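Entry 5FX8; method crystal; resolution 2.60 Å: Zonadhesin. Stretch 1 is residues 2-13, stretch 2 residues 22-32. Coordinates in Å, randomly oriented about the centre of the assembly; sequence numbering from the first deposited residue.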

# COMPACT_ATOMS: atom_id res chain seq x y z
N PHE C 2 -13.08 -74.19 39.45
CA PHE C 2 -11.89 -74.39 40.26
C PHE C 2 -10.90 -75.28 39.51
O PHE C 2 -11.28 -76.28 38.91
CB PHE C 2 -12.25 -75.02 41.60
CG PHE C 2 -11.08 -75.27 42.49
CD1 PHE C 2 -10.33 -76.43 42.37
CD2 PHE C 2 -10.73 -74.37 43.46
CE1 PHE C 2 -9.26 -76.65 43.18
CE2 PHE C 2 -9.67 -74.60 44.28
CZ PHE C 2 -8.93 -75.74 44.15
N PRO C 3 -9.62 -74.92 39.54
CA PRO C 3 -9.03 -73.82 40.29
C PRO C 3 -8.98 -72.45 39.57
O PRO C 3 -8.15 -71.62 39.91
CB PRO C 3 -7.62 -74.33 40.54
CG PRO C 3 -7.33 -75.12 39.32
CD PRO C 3 -8.60 -75.78 38.94
N ILE C 4 -9.86 -72.20 38.61
CA ILE C 4 -9.92 -70.86 38.04
C ILE C 4 -10.60 -69.95 39.04
O ILE C 4 -11.75 -70.20 39.43
CB ILE C 4 -10.66 -70.86 36.71
CG1 ILE C 4 -9.86 -71.59 35.65
CG2 ILE C 4 -10.97 -69.44 36.29
CD1 ILE C 4 -10.52 -71.60 34.34
N SER C 5 -9.91 -68.89 39.47
CA SER C 5 -10.47 -67.93 40.42
C SER C 5 -11.00 -66.67 39.76
O SER C 5 -11.78 -65.94 40.39
CB SER C 5 -9.43 -67.53 41.47
OG SER C 5 -8.23 -67.08 40.88
N ASP C 6 -10.58 -66.38 38.54
CA ASP C 6 -10.92 -65.13 37.88
C ASP C 6 -10.52 -65.22 36.42
O ASP C 6 -9.61 -65.97 36.07
CB ASP C 6 -10.22 -63.95 38.54
CG ASP C 6 -10.94 -62.70 38.29
OD1 ASP C 6 -12.07 -62.80 37.76
OD2 ASP C 6 -10.41 -61.63 38.64
N ILE C 7 -11.23 -64.45 35.59
CA ILE C 7 -10.91 -64.25 34.18
C ILE C 7 -11.02 -62.75 33.89
O ILE C 7 -12.10 -62.16 34.01
CB ILE C 7 -11.83 -65.06 33.25
CG1 ILE C 7 -11.75 -66.56 33.55
CG2 ILE C 7 -11.45 -64.87 31.82
CD1 ILE C 7 -12.72 -67.41 32.75
N THR C 8 -9.89 -62.12 33.54
CA THR C 8 -9.85 -60.69 33.35
C THR C 8 -9.54 -60.35 31.90
O THR C 8 -8.93 -61.14 31.18
CB THR C 8 -8.82 -60.03 34.27
OG1 THR C 8 -7.51 -60.49 33.94
CG2 THR C 8 -9.12 -60.40 35.70
N VAL C 9 -9.99 -59.18 31.48
CA VAL C 9 -9.73 -58.68 30.14
C VAL C 9 -9.34 -57.22 30.24
O VAL C 9 -10.07 -56.42 30.83
CB VAL C 9 -10.95 -58.82 29.23
CG1 VAL C 9 -10.58 -58.32 27.88
CG2 VAL C 9 -11.38 -60.25 29.15
N VAL C 10 -8.18 -56.88 29.70
CA VAL C 10 -7.73 -55.51 29.63
C VAL C 10 -7.12 -55.30 28.25
O VAL C 10 -6.94 -56.24 27.48
CB VAL C 10 -6.70 -55.15 30.72
CG1 VAL C 10 -7.24 -55.46 32.07
CG2 VAL C 10 -5.42 -55.88 30.49
N SER C 11 -6.82 -54.04 27.96
CA SER C 11 -6.19 -53.67 26.70
C SER C 11 -4.69 -53.78 26.86
O SER C 11 -4.13 -53.29 27.84
CB SER C 11 -6.57 -52.24 26.32
OG SER C 11 -5.77 -51.76 25.27
N GLU C 12 -4.04 -54.45 25.91
CA GLU C 12 -2.58 -54.49 25.93
C GLU C 12 -1.99 -53.10 25.79
O GLU C 12 -0.93 -52.81 26.36
CB GLU C 12 -2.07 -55.44 24.85
CG GLU C 12 -0.56 -55.58 24.78
CD GLU C 12 -0.06 -56.85 24.05
OE1 GLU C 12 -0.48 -57.15 22.91
OE2 GLU C 12 0.76 -57.57 24.65
N ARG C 13 -2.69 -52.21 25.08
CA ARG C 13 -2.21 -50.85 24.87
C ARG C 13 -2.23 -50.04 26.16
O ARG C 13 -1.21 -49.48 26.56
CB ARG C 13 -3.07 -50.19 23.80
CG ARG C 13 -2.73 -48.77 23.49
CD ARG C 13 -3.61 -48.25 22.37
NE ARG C 13 -5.02 -48.18 22.73
CZ ARG C 13 -5.58 -47.17 23.40
NH1 ARG C 13 -4.85 -46.15 23.82
NH2 ARG C 13 -6.88 -47.20 23.68
N SER C 22 -9.44 -51.64 18.00
CA SER C 22 -8.34 -52.24 17.26
C SER C 22 -7.30 -52.89 18.17
O SER C 22 -6.31 -53.42 17.67
CB SER C 22 -7.67 -51.19 16.38
OG SER C 22 -6.95 -50.24 17.17
N ASP C 23 -7.52 -52.86 19.48
CA ASP C 23 -6.51 -53.25 20.45
C ASP C 23 -6.37 -54.76 20.56
O ASP C 23 -7.29 -55.53 20.25
CB ASP C 23 -6.86 -52.67 21.80
CG ASP C 23 -6.59 -51.21 21.88
OD1 ASP C 23 -5.94 -50.68 20.94
OD2 ASP C 23 -7.00 -50.59 22.88
N TRP C 24 -5.19 -55.18 21.00
CA TRP C 24 -4.99 -56.50 21.57
C TRP C 24 -5.54 -56.51 22.99
O TRP C 24 -5.18 -55.66 23.80
CB TRP C 24 -3.51 -56.89 21.60
CG TRP C 24 -2.85 -57.12 20.30
CD1 TRP C 24 -2.01 -56.27 19.65
CD2 TRP C 24 -2.92 -58.31 19.50
NE1 TRP C 24 -1.58 -56.83 18.47
CE2 TRP C 24 -2.12 -58.09 18.36
CE3 TRP C 24 -3.60 -59.52 19.62
CZ2 TRP C 24 -1.98 -59.04 17.37
CZ3 TRP C 24 -3.46 -60.46 18.63
CH2 TRP C 24 -2.66 -60.22 17.52
N PHE C 25 -6.40 -57.49 23.27
CA PHE C 25 -7.00 -57.69 24.59
C PHE C 25 -6.31 -58.86 25.28
O PHE C 25 -6.39 -59.99 24.81
CB PHE C 25 -8.48 -57.97 24.46
CG PHE C 25 -9.27 -56.81 23.97
CD1 PHE C 25 -9.34 -56.53 22.61
CD2 PHE C 25 -9.94 -55.99 24.86
CE1 PHE C 25 -10.07 -55.45 22.17
CE2 PHE C 25 -10.67 -54.91 24.40
CZ PHE C 25 -10.74 -54.64 23.05
N VAL C 26 -5.66 -58.57 26.40
CA VAL C 26 -5.03 -59.58 27.24
C VAL C 26 -6.14 -60.31 27.99
O VAL C 26 -6.72 -59.75 28.92
CB VAL C 26 -4.04 -58.92 28.20
CG1 VAL C 26 -3.36 -59.93 29.07
CG2 VAL C 26 -3.05 -58.15 27.42
N VAL C 27 -6.43 -61.54 27.60
CA VAL C 27 -7.43 -62.36 28.29
C VAL C 27 -6.69 -63.29 29.25
O VAL C 27 -6.06 -64.24 28.82
CB VAL C 27 -8.27 -63.17 27.31
CG1 VAL C 27 -9.26 -64.00 28.05
CG2 VAL C 27 -8.99 -62.27 26.39
N SER C 28 -6.80 -63.03 30.56
CA SER C 28 -6.00 -63.70 31.59
C SER C 28 -6.83 -64.69 32.40
O SER C 28 -7.87 -64.34 32.95
CB SER C 28 -5.39 -62.67 32.53
OG SER C 28 -4.51 -61.83 31.83
N PHE C 29 -6.32 -65.91 32.52
CA PHE C 29 -6.99 -66.96 33.28
C PHE C 29 -6.19 -67.17 34.56
O PHE C 29 -5.10 -67.73 34.53
CB PHE C 29 -7.10 -68.25 32.46
CG PHE C 29 -7.94 -68.11 31.24
CD1 PHE C 29 -7.38 -67.69 30.04
CD2 PHE C 29 -9.30 -68.34 31.28
CE1 PHE C 29 -8.14 -67.53 28.91
CE2 PHE C 29 -10.07 -68.20 30.16
CZ PHE C 29 -9.48 -67.79 28.97
N VAL C 30 -6.71 -66.70 35.66
CA VAL C 30 -6.02 -66.75 36.94
C VAL C 30 -6.32 -68.10 37.59
O VAL C 30 -7.47 -68.52 37.64
CB VAL C 30 -6.46 -65.59 37.84
CG1 VAL C 30 -5.76 -65.64 39.19
CG2 VAL C 30 -6.17 -64.30 37.15
N PHE C 31 -5.27 -68.75 38.08
CA PHE C 31 -5.36 -70.04 38.75
C PHE C 31 -4.87 -69.89 40.17
O PHE C 31 -3.76 -69.39 40.39
CB PHE C 31 -4.55 -71.11 38.03
CG PHE C 31 -5.08 -71.49 36.68
CD1 PHE C 31 -4.78 -70.75 35.57
CD2 PHE C 31 -5.85 -72.62 36.53
CE1 PHE C 31 -5.25 -71.10 34.35
CE2 PHE C 31 -6.32 -72.98 35.31
CZ PHE C 31 -6.01 -72.21 34.21
N SER C 32 -5.68 -70.32 41.13
CA SER C 32 -5.33 -70.22 42.54
C SER C 32 -5.99 -71.35 43.31
O SER C 32 -6.94 -71.97 42.85
CB SER C 32 -5.74 -68.88 43.14
OG SER C 32 -5.46 -68.84 44.52
O HOH W 1 -6.23 -59.47 31.77

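Where is the strongest polar contact? Asp 23 holds it, forming a salt bridge in which Arg 13 NE lies 3.1 Å from Asp 23 OD2, near the plane of the guanidinium. The same carboxylate oxygen accepts a hydrogen bond from the hydroxyl of Ser 11, with Ser 11 OG 2.9 Å from Asp 23 OD2, so one negative charge ties down both side chains.

How do the backbones join? Strands 4-11 and 25-31 run antiparallel, their directions 163° apart. Thr 8 and Ser 28 bond reciprocally: Ser 28 N to Thr 8 O is 2.9 Å and Thr 8 N to Ser 28 O is 3.1 Å. Glu 12 N also donates to Trp 24 O at 2.7 Å, and Ser 32 N to Pro 3 O at 3.0 Å.

What does the water do? Water 1 links side chains to backbone on the face carrying Thr 8 and Ser 28, lying 2.7 Å from Thr 8 OG1 and 2.9 Å from Ser 28 OG, and donating to Val 26 O at 2.9 Å.

Which side chains pack together? Alternation sends Ile 7, Val 9, Phe 25, Val 27, Phe 29 and Phe 31 to the other, buried face, and the extra residue at Ser 5 lets Ile 4 share it. There Ile 4 CG1 meets Phe 31 CE2, and Ile 7 CG1 meets Phe 29 CD2, both at 3.8 Å, excluding solvent between apolar surfaces.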